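Local coordinates for receptor-type tyrosine-protein phosphatase C (PDB 5FN8), which is a transmembrane tyrosine phosphatase of leukocytes, probably required for T-cell activation through the antigen receptor, represented here by extracellular domains d3 and d4, at residues 133-138 and 161-166; 102-107 and 179-184; 6-11 and 23-28; 66-71 and 89-94. All coordinates share one frame; numbering follows the deposited sequence.

Contact 1: 133-138 and 161-166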
# COMPACT_ATOMS: atom_id res chain seq x y z
N LEU B 133 5.93 -18.31 14.51
CA LEU B 133 5.93 -18.05 15.93
C LEU B 133 6.99 -18.89 16.63
O LEU B 133 7.03 -20.10 16.47
CB LEU B 133 4.54 -18.28 16.54
CG LEU B 133 4.48 -18.35 18.07
CD1 LEU B 133 4.78 -17.01 18.71
CD2 LEU B 133 3.15 -18.86 18.53
N GLU B 134 7.85 -18.24 17.41
CA GLU B 134 8.84 -18.86 18.27
C GLU B 134 8.44 -18.65 19.71
O GLU B 134 8.05 -17.55 20.11
CB GLU B 134 10.20 -18.24 18.09
CG GLU B 134 10.86 -18.64 16.82
CD GLU B 134 12.33 -18.30 16.84
OE1 GLU B 134 12.73 -17.23 17.37
OE2 GLU B 134 13.09 -19.13 16.32
N VAL B 135 8.53 -19.70 20.49
CA VAL B 135 8.20 -19.66 21.90
C VAL B 135 9.50 -19.94 22.66
O VAL B 135 10.17 -20.93 22.40
CB VAL B 135 7.05 -20.62 22.29
CG1 VAL B 135 6.72 -20.50 23.79
CG2 VAL B 135 5.81 -20.37 21.42
N LYS B 136 9.87 -19.01 23.55
CA LYS B 136 11.10 -19.13 24.32
C LYS B 136 10.87 -19.06 25.83
O LYS B 136 9.90 -18.47 26.29
CB LYS B 136 12.12 -18.05 23.88
CG LYS B 136 12.66 -18.26 22.47
CD LYS B 136 13.71 -17.24 22.11
CE LYS B 136 14.22 -17.48 20.73
NZ LYS B 136 15.08 -16.35 20.27
N SER B 137 11.76 -19.69 26.60
CA SER B 137 11.77 -19.67 28.06
C SER B 137 13.23 -19.66 28.46
O SER B 137 13.98 -20.53 28.03
CB SER B 137 11.05 -20.88 28.64
OG SER B 137 10.85 -20.66 30.03
N GLY B 138 13.66 -18.61 29.19
CA GLY B 138 15.05 -18.41 29.61
C GLY B 138 16.02 -18.31 28.43
O GLY B 138 17.16 -18.81 28.51
N THR B 161 5.41 -20.30 34.64
CA THR B 161 6.59 -19.96 33.87
C THR B 161 6.41 -18.73 32.99
O THR B 161 5.33 -18.51 32.42
CB THR B 161 7.07 -21.23 33.13
OG1 THR B 161 7.17 -22.31 34.08
CG2 THR B 161 8.42 -21.05 32.41
N ASP B 162 7.47 -17.91 32.90
CA ASP B 162 7.54 -16.74 32.03
C ASP B 162 8.01 -17.25 30.66
O ASP B 162 9.01 -17.98 30.55
CB ASP B 162 8.56 -15.69 32.54
CG ASP B 162 8.42 -15.28 33.99
OD1 ASP B 162 7.45 -14.55 34.31
OD2 ASP B 162 9.31 -15.64 34.80
N TYR B 163 7.27 -16.86 29.62
CA TYR B 163 7.57 -17.21 28.24
C TYR B 163 7.60 -15.95 27.37
O TYR B 163 6.94 -14.96 27.69
CB TYR B 163 6.48 -18.16 27.70
CG TYR B 163 6.56 -19.57 28.24
CD1 TYR B 163 7.42 -20.50 27.66
CD2 TYR B 163 5.73 -19.99 29.27
CE1 TYR B 163 7.49 -21.81 28.15
CE2 TYR B 163 5.78 -21.30 29.75
CZ TYR B 163 6.66 -22.21 29.19
OH TYR B 163 6.72 -23.50 29.63
N GLU B 164 8.40 -15.98 26.30
CA GLU B 164 8.39 -14.90 25.31
C GLU B 164 7.90 -15.45 24.00
O GLU B 164 8.18 -16.62 23.66
CB GLU B 164 9.67 -14.02 25.23
CG GLU B 164 11.00 -14.72 24.96
CD GLU B 164 12.12 -13.91 24.31
OE1 GLU B 164 11.82 -12.87 23.68
OE2 GLU B 164 13.29 -14.34 24.39
N PHE B 165 7.07 -14.67 23.33
CA PHE B 165 6.46 -15.03 22.06
C PHE B 165 6.95 -14.06 21.03
O PHE B 165 6.84 -12.85 21.21
CB PHE B 165 4.92 -15.08 22.18
CG PHE B 165 4.46 -16.07 23.23
CD1 PHE B 165 4.43 -15.73 24.58
CD2 PHE B 165 4.08 -17.36 22.88
CE1 PHE B 165 4.06 -16.65 25.55
CE2 PHE B 165 3.67 -18.28 23.85
CZ PHE B 165 3.68 -17.93 25.18
N LEU B 166 7.58 -14.60 19.98
CA LEU B 166 8.17 -13.83 18.89
C LEU B 166 7.48 -14.24 17.61
O LEU B 166 7.60 -15.39 17.20
CB LEU B 166 9.67 -14.13 18.79
CG LEU B 166 10.56 -13.84 20.00
CD1 LEU B 166 10.69 -15.07 20.93
CD2 LEU B 166 11.96 -13.48 19.54
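Two inner strands of the four-stranded sheet in fibronectin type III domain d4, 130-137 and 162-170 (strands C and F of the fold), run antiparallel here, the axes of the two short segments approaching to 4.7 Å. E134 with L166 and K136 with E164 form hydrogen-bonded pairs, each closed by two backbone bonds; E134 N to L166 O is 2.9 Å. Three of these bonds lie in the plane of the accepting carbonyl; E164 N instead sits 27° out of that of K136. Between them V135 faces F165 in a non-hydrogen-bonded pair. Both side chains point into the sandwich, side by side, and V135 CG2 rests 3.8 Å from F165 CD2 while its other methyl, CG1, is 3.9 Å from Y163 CD1. L133 CD1 comes to the edge of the F165 ring, and F152 and V154 of the opposing sheet close over L133. Y163 makes a tyrosine corner at the start of strand F: its hydroxyl is hydrogen-bonded to the backbone N of Y158, five residues earlier, and the ring also packs on L157. On the other face of the sheet K136 stretches out, CG anti to the carbonyl carbon (chi1 -68°), crossing L166 at about a right angle, with CD 3.9 Å from L166 CD1. Its aliphatic part lies alongside E164. The ammonium of K136 instead forms a long salt bridge, NZ to E134 OE1 3.8 Å, and that same oxygen is hydrogen-bonded to Y168 OH. Beyond the ladder, S137 OG donates to D162 O at 3.3 Å, nearly along the C=O axis.

Contact 2: 102-107 and 179-184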
# COMPACT_ATOMS: atom_id res chain seq x y z
N ASN B 102 1.05 -6.51 12.92
CA ASN B 102 0.30 -5.50 13.66
C ASN B 102 -0.68 -6.13 14.61
O ASN B 102 -1.29 -7.14 14.28
CB ASN B 102 -0.41 -4.52 12.69
CG ASN B 102 0.55 -3.65 11.91
OD1 ASN B 102 1.26 -2.79 12.49
ND2 ASN B 102 0.64 -3.89 10.60
N GLY B 103 -0.84 -5.51 15.77
CA GLY B 103 -1.80 -5.90 16.79
C GLY B 103 -1.58 -7.25 17.42
O GLY B 103 -2.54 -8.02 17.58
N MET B 104 -0.31 -7.54 17.78
CA MET B 104 0.03 -8.82 18.40
C MET B 104 -0.52 -8.89 19.81
O MET B 104 -0.16 -8.07 20.67
CB MET B 104 1.54 -9.08 18.36
CG MET B 104 1.90 -10.51 18.67
SD MET B 104 3.66 -10.63 18.94
CE MET B 104 3.74 -12.10 20.00
N LYS B 105 -1.44 -9.84 20.03
CA LYS B 105 -2.07 -10.06 21.32
C LYS B 105 -1.77 -11.44 21.87
O LYS B 105 -2.00 -12.46 21.21
CB LYS B 105 -3.58 -9.84 21.24
CG LYS B 105 -4.12 -8.98 22.37
CD LYS B 105 -5.05 -7.93 21.81
CE LYS B 105 -6.51 -8.29 21.94
NZ LYS B 105 -7.27 -8.10 20.66
N THR B 106 -1.26 -11.46 23.10
CA THR B 106 -0.93 -12.67 23.85
C THR B 106 -1.96 -12.82 24.98
O THR B 106 -2.17 -11.87 25.73
CB THR B 106 0.56 -12.66 24.25
OG1 THR B 106 0.96 -13.97 24.60
CG2 THR B 106 0.90 -11.68 25.38
N SER B 107 -2.64 -13.98 25.05
CA SER B 107 -3.68 -14.22 26.07
C SER B 107 -3.67 -15.65 26.66
O SER B 107 -3.36 -16.60 25.94
CB SER B 107 -5.06 -13.89 25.50
OG SER B 107 -5.59 -14.95 24.72
N GLU B 179 7.85 -9.21 16.40
CA GLU B 179 7.08 -8.53 17.40
C GLU B 179 7.14 -9.51 18.61
O GLU B 179 6.71 -10.67 18.52
CB GLU B 179 5.64 -8.27 16.91
CG GLU B 179 4.91 -7.24 17.76
CD GLU B 179 5.64 -5.92 17.96
OE1 GLU B 179 5.70 -5.13 16.99
OE2 GLU B 179 6.19 -5.70 19.06
N ILE B 180 7.78 -9.05 19.71
CA ILE B 180 8.02 -9.81 20.94
C ILE B 180 7.03 -9.41 22.04
O ILE B 180 6.84 -8.21 22.31
CB ILE B 180 9.50 -9.68 21.40
CG1 ILE B 180 10.46 -10.03 20.25
CG2 ILE B 180 9.78 -10.51 22.67
CD1 ILE B 180 11.96 -9.80 20.51
N LYS B 181 6.41 -10.41 22.69
CA LYS B 181 5.46 -10.18 23.78
C LYS B 181 5.68 -11.15 24.94
O LYS B 181 5.62 -12.36 24.72
CB LYS B 181 3.98 -10.26 23.28
CG LYS B 181 3.56 -9.17 22.30
CD LYS B 181 3.38 -7.80 22.90
CE LYS B 181 3.21 -6.73 21.84
NZ LYS B 181 4.30 -5.72 21.94
N PRO B 182 5.93 -10.66 26.17
CA PRO B 182 6.04 -11.60 27.32
C PRO B 182 4.66 -12.07 27.77
O PRO B 182 3.68 -11.32 27.68
CB PRO B 182 6.74 -10.77 28.40
CG PRO B 182 6.41 -9.34 28.08
CD PRO B 182 6.03 -9.25 26.62
N GLN B 183 4.56 -13.31 28.21
CA GLN B 183 3.34 -13.92 28.73
C GLN B 183 3.68 -15.10 29.63
O GLN B 183 4.34 -16.05 29.18
CB GLN B 183 2.39 -14.34 27.60
CG GLN B 183 1.08 -14.97 28.07
CD GLN B 183 -0.03 -13.99 28.34
OE1 GLN B 183 0.16 -12.77 28.36
NE2 GLN B 183 -1.23 -14.50 28.55
N SER B 184 3.23 -15.04 30.89
CA SER B 184 3.40 -16.10 31.89
C SER B 184 2.21 -17.08 31.87
O SER B 184 1.14 -16.77 31.33
CB SER B 184 3.57 -15.50 33.29
OG SER B 184 4.91 -15.14 33.57
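M104 is the first residue of 102-107 to reach across, once the chain has turned its corner at G103. Its CG stands anti to the backbone N and the chain stays extended, so the thioether arrives tip first against the other strand. SD lies 3.1 Å from E179 O, and CE, 3.7 Å from K181 CG, meets the base of that lysine. K181 bends at chi2 (-73°) and again at chi4, bringing its ammonium back along its own strand to a salt bridge, NZ to E179 OE2 3.4 Å, whose hydrogen bond is weak; the other carboxylate oxygen of E179 pairs with K100. Two residues on, T106 and Q183 slide past each other: OG1 lies over Q183 CB at 3.3 Å, and the methyl CG2 is 3.3 Å from Q183 OE1. A bend at chi2 (88°) then lays the Q183 amide beside the backbone of S107, with NE2 3.3 Å from S107 C. The strands run nearly parallel, at 9°, but their short-segment axes come no closer than 7.6 Å, and side chains reach over to side chains and backbone. Strand 104-108 is bonded to 114-119 in one sheet and 179-184 to 162-170 in the other; M104 packs onto V167, and Q183 onto I114 and F165, where the outer strands of the two sheets meet along one side of the d4 sandwich.

Contact 3: 6-11 and 23-28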
# COMPACT_ATOMS: atom_id res chain seq x y z
N GLU B 6 -17.78 -12.49 -25.02
CA GLU B 6 -17.51 -11.22 -25.67
C GLU B 6 -17.68 -10.06 -24.70
O GLU B 6 -18.58 -10.11 -23.85
CB GLU B 6 -18.43 -11.04 -26.88
CG GLU B 6 -17.92 -9.99 -27.85
CD GLU B 6 -18.38 -10.23 -29.27
OE1 GLU B 6 -18.04 -11.29 -29.85
OE2 GLU B 6 -19.05 -9.33 -29.82
N MET B 7 -16.85 -9.00 -24.86
CA MET B 7 -16.93 -7.80 -24.03
C MET B 7 -18.25 -7.07 -24.28
O MET B 7 -18.69 -6.93 -25.43
CB MET B 7 -15.73 -6.86 -24.24
CG MET B 7 -15.55 -5.86 -23.13
SD MET B 7 -14.21 -4.65 -23.33
CE MET B 7 -12.77 -5.76 -23.34
N LEU B 8 -18.88 -6.63 -23.19
CA LEU B 8 -20.19 -5.99 -23.19
C LEU B 8 -20.10 -4.46 -23.27
O LEU B 8 -19.34 -3.86 -22.53
CB LEU B 8 -20.90 -6.41 -21.89
CG LEU B 8 -22.33 -6.93 -21.95
CD1 LEU B 8 -22.50 -8.02 -22.98
CD2 LEU B 8 -22.76 -7.42 -20.59
N PRO B 9 -20.89 -3.81 -24.15
CA PRO B 9 -20.86 -2.34 -24.20
C PRO B 9 -21.78 -1.71 -23.14
O PRO B 9 -22.62 -2.41 -22.55
CB PRO B 9 -21.40 -2.04 -25.60
CG PRO B 9 -22.39 -3.14 -25.83
CD PRO B 9 -21.86 -4.36 -25.12
N HIS B 10 -21.66 -0.38 -22.95
CA HIS B 10 -22.51 0.43 -22.08
C HIS B 10 -22.60 0.02 -20.60
O HIS B 10 -23.64 0.19 -19.96
CB HIS B 10 -23.89 0.69 -22.71
CG HIS B 10 -23.85 0.98 -24.18
ND1 HIS B 10 -23.44 2.22 -24.68
CD2 HIS B 10 -24.18 0.18 -25.22
CE1 HIS B 10 -23.54 2.12 -26.00
NE2 HIS B 10 -23.98 0.92 -26.37
N VAL B 11 -21.50 -0.50 -20.06
CA VAL B 11 -21.43 -0.86 -18.64
C VAL B 11 -21.26 0.43 -17.79
O VAL B 11 -20.53 1.34 -18.19
CB VAL B 11 -20.39 -1.98 -18.36
CG1 VAL B 11 -18.99 -1.61 -18.88
CG2 VAL B 11 -20.34 -2.33 -16.88
N VAL B 23 -21.73 -2.18 -10.33
CA VAL B 23 -21.50 -2.39 -11.76
C VAL B 23 -22.80 -2.91 -12.35
O VAL B 23 -23.35 -3.88 -11.83
CB VAL B 23 -20.30 -3.32 -12.09
CG1 VAL B 23 -19.95 -3.21 -13.56
CG2 VAL B 23 -19.08 -2.97 -11.25
N SER B 24 -23.31 -2.22 -13.37
CA SER B 24 -24.57 -2.55 -14.03
C SER B 24 -24.43 -2.48 -15.55
O SER B 24 -23.67 -1.65 -16.07
CB SER B 24 -25.70 -1.65 -13.55
OG SER B 24 -25.61 -0.39 -14.18
N TRP B 25 -25.18 -3.35 -16.26
CA TRP B 25 -25.15 -3.48 -17.72
C TRP B 25 -26.52 -3.82 -18.29
O TRP B 25 -27.41 -4.21 -17.52
CB TRP B 25 -24.14 -4.58 -18.12
CG TRP B 25 -24.35 -5.91 -17.44
CD1 TRP B 25 -25.03 -6.98 -17.93
CD2 TRP B 25 -23.83 -6.31 -16.17
NE1 TRP B 25 -24.96 -8.03 -17.04
CE2 TRP B 25 -24.23 -7.65 -15.95
CE3 TRP B 25 -23.08 -5.65 -15.17
CZ2 TRP B 25 -23.90 -8.35 -14.79
CZ3 TRP B 25 -22.77 -6.34 -14.01
CH2 TRP B 25 -23.17 -7.68 -13.83
N ALA B 26 -26.68 -3.70 -19.63
CA ALA B 26 -27.93 -3.96 -20.37
C ALA B 26 -28.50 -5.36 -20.17
O ALA B 26 -27.76 -6.35 -20.24
CB ALA B 26 -27.74 -3.67 -21.86
N GLU B 27 -29.82 -5.43 -19.94
CA GLU B 27 -30.55 -6.68 -19.73
C GLU B 27 -30.98 -7.34 -21.06
O GLU B 27 -31.86 -6.81 -21.75
CB GLU B 27 -31.74 -6.45 -18.79
CG GLU B 27 -32.26 -7.73 -18.15
CD GLU B 27 -33.48 -7.57 -17.24
OE1 GLU B 27 -33.70 -6.46 -16.72
OE2 GLU B 27 -34.18 -8.59 -17.03
N PRO B 28 -30.34 -8.47 -21.46
CA PRO B 28 -30.74 -9.14 -22.72
C PRO B 28 -32.01 -9.98 -22.59
O PRO B 28 -32.06 -10.92 -21.79
CB PRO B 28 -29.52 -10.01 -23.09
CG PRO B 28 -28.68 -10.07 -21.85
CD PRO B 28 -29.27 -9.22 -20.77
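V23, near the end of strand 21-24, sends CG1 anti to its backbone N and meets V11 obliquely, methyl against methyl, with V23 CG1 3.5 Å from V11 CG2. S24 turns its side chain away from 6-11 and takes part through its carbonyl. S24 O is approached by V11 CA at 3.5 Å in a CA-H...O contact, and the same V11 methyl, CG2, lies 3.5 Å from this oxygen. One residue beyond V11, the backbones of Q12 and S24 are hydrogen-bonded. This is the junction of strands A and B in fibronectin type III domain d3, and W25 is the core tryptophan found at the end of strand B in this fold. Its CG occupies the crowded position between backbone N and carbonyl carbon (chi1 53°), and the indole leads away from 6-11. The pyrrole side is met obliquely by one branch of L8: CD2 is 3.5 Å from W25 CD1 and 3.8 Å from W25 CG. H10, with a positive phi, turns the chain between L8 and V11. Y35 of strand 33-41 contacts both L8 and the indole, its ring inclined to that of W25 by about 50°. V23 and W25 are covered further by V59 and L72 of the second subunit, with which E6, M7, V23 and S24 pair in an antiparallel ladder, extending the sheet across the interface.

Contact 4: 66-71 and 89-94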
# COMPACT_ATOMS: atom_id res chain seq x y z
N THR B 66 7.11 -5.43 -6.98
CA THR B 66 6.07 -4.78 -7.76
C THR B 66 6.42 -4.87 -9.24
O THR B 66 7.58 -4.68 -9.61
CB THR B 66 5.84 -3.34 -7.23
OG1 THR B 66 5.41 -3.41 -5.88
CG2 THR B 66 4.77 -2.58 -8.01
N GLU B 67 5.43 -5.19 -10.06
CA GLU B 67 5.53 -5.22 -11.52
C GLU B 67 5.39 -3.80 -12.04
O GLU B 67 4.48 -3.07 -11.61
CB GLU B 67 4.41 -6.08 -12.12
CG GLU B 67 4.92 -7.15 -13.08
CD GLU B 67 4.80 -8.57 -12.55
OE1 GLU B 67 3.73 -8.92 -12.02
OE2 GLU B 67 5.78 -9.34 -12.71
N TYR B 68 6.30 -3.40 -12.94
CA TYR B 68 6.29 -2.09 -13.56
C TYR B 68 6.45 -2.18 -15.06
O TYR B 68 6.98 -3.15 -15.59
CB TYR B 68 7.43 -1.23 -13.04
CG TYR B 68 7.31 -0.76 -11.62
CD1 TYR B 68 6.66 0.43 -11.31
CD2 TYR B 68 7.92 -1.47 -10.58
CE1 TYR B 68 6.57 0.88 -10.00
CE2 TYR B 68 7.87 -1.01 -9.27
CZ TYR B 68 7.16 0.14 -8.98
OH TYR B 68 7.13 0.60 -7.69
N THR B 69 6.06 -1.11 -15.74
CA THR B 69 6.25 -0.99 -17.18
C THR B 69 6.86 0.33 -17.49
O THR B 69 6.45 1.33 -16.90
CB THR B 69 5.03 -1.41 -17.98
OG1 THR B 69 5.32 -1.14 -19.35
CG2 THR B 69 3.78 -0.68 -17.58
N VAL B 70 7.91 0.32 -18.35
CA VAL B 70 8.70 1.48 -18.77
C VAL B 70 8.58 1.66 -20.26
O VAL B 70 8.45 0.67 -20.98
CB VAL B 70 10.22 1.38 -18.45
CG1 VAL B 70 10.87 2.75 -18.26
CG2 VAL B 70 10.49 0.52 -17.27
N SER B 71 8.76 2.91 -20.71
CA SER B 71 8.84 3.36 -22.11
C SER B 71 9.71 4.61 -22.21
O SER B 71 9.77 5.43 -21.27
CB SER B 71 7.46 3.57 -22.72
OG SER B 71 6.62 4.37 -21.92
N CYS B 89 8.54 -1.99 -21.94
CA CYS B 89 9.44 -2.89 -21.27
C CYS B 89 8.94 -3.20 -19.86
O CYS B 89 8.66 -2.29 -19.08
CB CYS B 89 10.86 -2.36 -21.28
SG CYS B 89 12.10 -3.59 -20.81
N ASN B 90 8.74 -4.49 -19.56
CA ASN B 90 8.20 -4.93 -18.27
C ASN B 90 9.28 -5.52 -17.39
O ASN B 90 10.15 -6.26 -17.86
CB ASN B 90 7.06 -5.94 -18.44
CG ASN B 90 6.05 -5.52 -19.47
OD1 ASN B 90 5.23 -4.62 -19.24
ND2 ASN B 90 6.14 -6.11 -20.65
N PHE B 91 9.22 -5.18 -16.10
CA PHE B 91 10.13 -5.67 -15.08
C PHE B 91 9.40 -5.77 -13.72
O PHE B 91 8.27 -5.29 -13.57
CB PHE B 91 11.41 -4.80 -14.99
CG PHE B 91 11.21 -3.45 -14.34
CD1 PHE B 91 10.79 -2.35 -15.09
CD2 PHE B 91 11.44 -3.27 -12.98
CE1 PHE B 91 10.59 -1.10 -14.48
CE2 PHE B 91 11.21 -2.04 -12.37
CZ PHE B 91 10.80 -0.96 -13.12
N ARG B 92 10.04 -6.43 -12.77
CA ARG B 92 9.55 -6.59 -11.41
C ARG B 92 10.69 -6.34 -10.48
O ARG B 92 11.77 -6.88 -10.68
CB ARG B 92 8.91 -7.97 -11.15
CG ARG B 92 8.06 -7.99 -9.83
CD ARG B 92 7.47 -9.33 -9.44
NE ARG B 92 8.50 -10.36 -9.57
CZ ARG B 92 8.27 -11.61 -9.97
NH1 ARG B 92 7.03 -12.01 -10.25
NH2 ARG B 92 9.28 -12.46 -10.09
N THR B 93 10.47 -5.48 -9.47
CA THR B 93 11.49 -5.24 -8.46
C THR B 93 11.66 -6.54 -7.61
O THR B 93 10.73 -7.39 -7.52
CB THR B 93 11.17 -4.00 -7.62
OG1 THR B 93 9.80 -4.05 -7.22
CG2 THR B 93 11.47 -2.70 -8.36
N LYS B 94 12.86 -6.73 -7.07
CA LYS B 94 13.15 -7.89 -6.24
C LYS B 94 12.39 -7.76 -4.91
O LYS B 94 11.92 -6.65 -4.56
CB LYS B 94 14.68 -8.06 -6.04
CG LYS B 94 15.50 -8.18 -7.34
CD LYS B 94 15.23 -9.47 -8.13
CE LYS B 94 15.63 -9.37 -9.59
NZ LYS B 94 14.45 -9.43 -10.52
O HOH W 1 4.65 -10.66 -9.73
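F91 leaves its strand with CG in the crowded position between backbone N and carbonyl carbon (chi1 74°), which leans the ring from CB across to 66-71. On one side CD1 lies 3.6 Å from V70 CG2, and CE1 meets the same methyl at 3.2 Å, near the ring plane at its edge. The tip, CZ, slips under Y68 CB at 3.4 Å, and this CB stands over the face of the F91 ring in a CH-pi contact. CE2 completes the circuit 3.8 Å from Y68 CD2. The aromatic planes are nearly parallel, at 17°, yet strongly offset. In the backbone Y68 and F91 form a hydrogen-bonded pair, Y68 N to F91 O being 2.8 Å and almost straight (175°), and V70 with C89 repeats it. At the far end T93 OG1 accepts from T66 N at 3.0 Å and is also hydrogen-bonded to R63 O. On the opposite face E67 and R92 meet through a long salt bridge with OE2 well out of the guanidinium plane, and a water joins E67 OE1 to R92 NH1. C89 is disulfide-bonded to C13 of the second subunit, and residues 68-71 pair with a strand of that chain. This is the F-G strand pair of a fibronectin type III domain, with Y68 forming a tyrosine corner through its hydroxyl and the backbone N of R63.

How the contacts relate
Contacts 3 and 4 belong to domain d3, contacts 1 and 2 to d4, and they follow in that order along the chain, with contact 1 falling within the span bridged by contact 2. In d4 the two lie with centres 10 Å apart and share a sheet: strands 162-170 and 179-184 are neighbours, F165 O probably bonding to K181 N at 2.9 Å. In d3 the centres of contacts 3 and 4 are 33 Å apart without touching, yet both engage the second subunit. Their ladders with that subunit, and the disulfide at C89, are consistent with an exchange of d3 strands between two copies, whereas d4 is a self-contained sandwich. Centres of contacts 1 and 3 are about 57 Å apart.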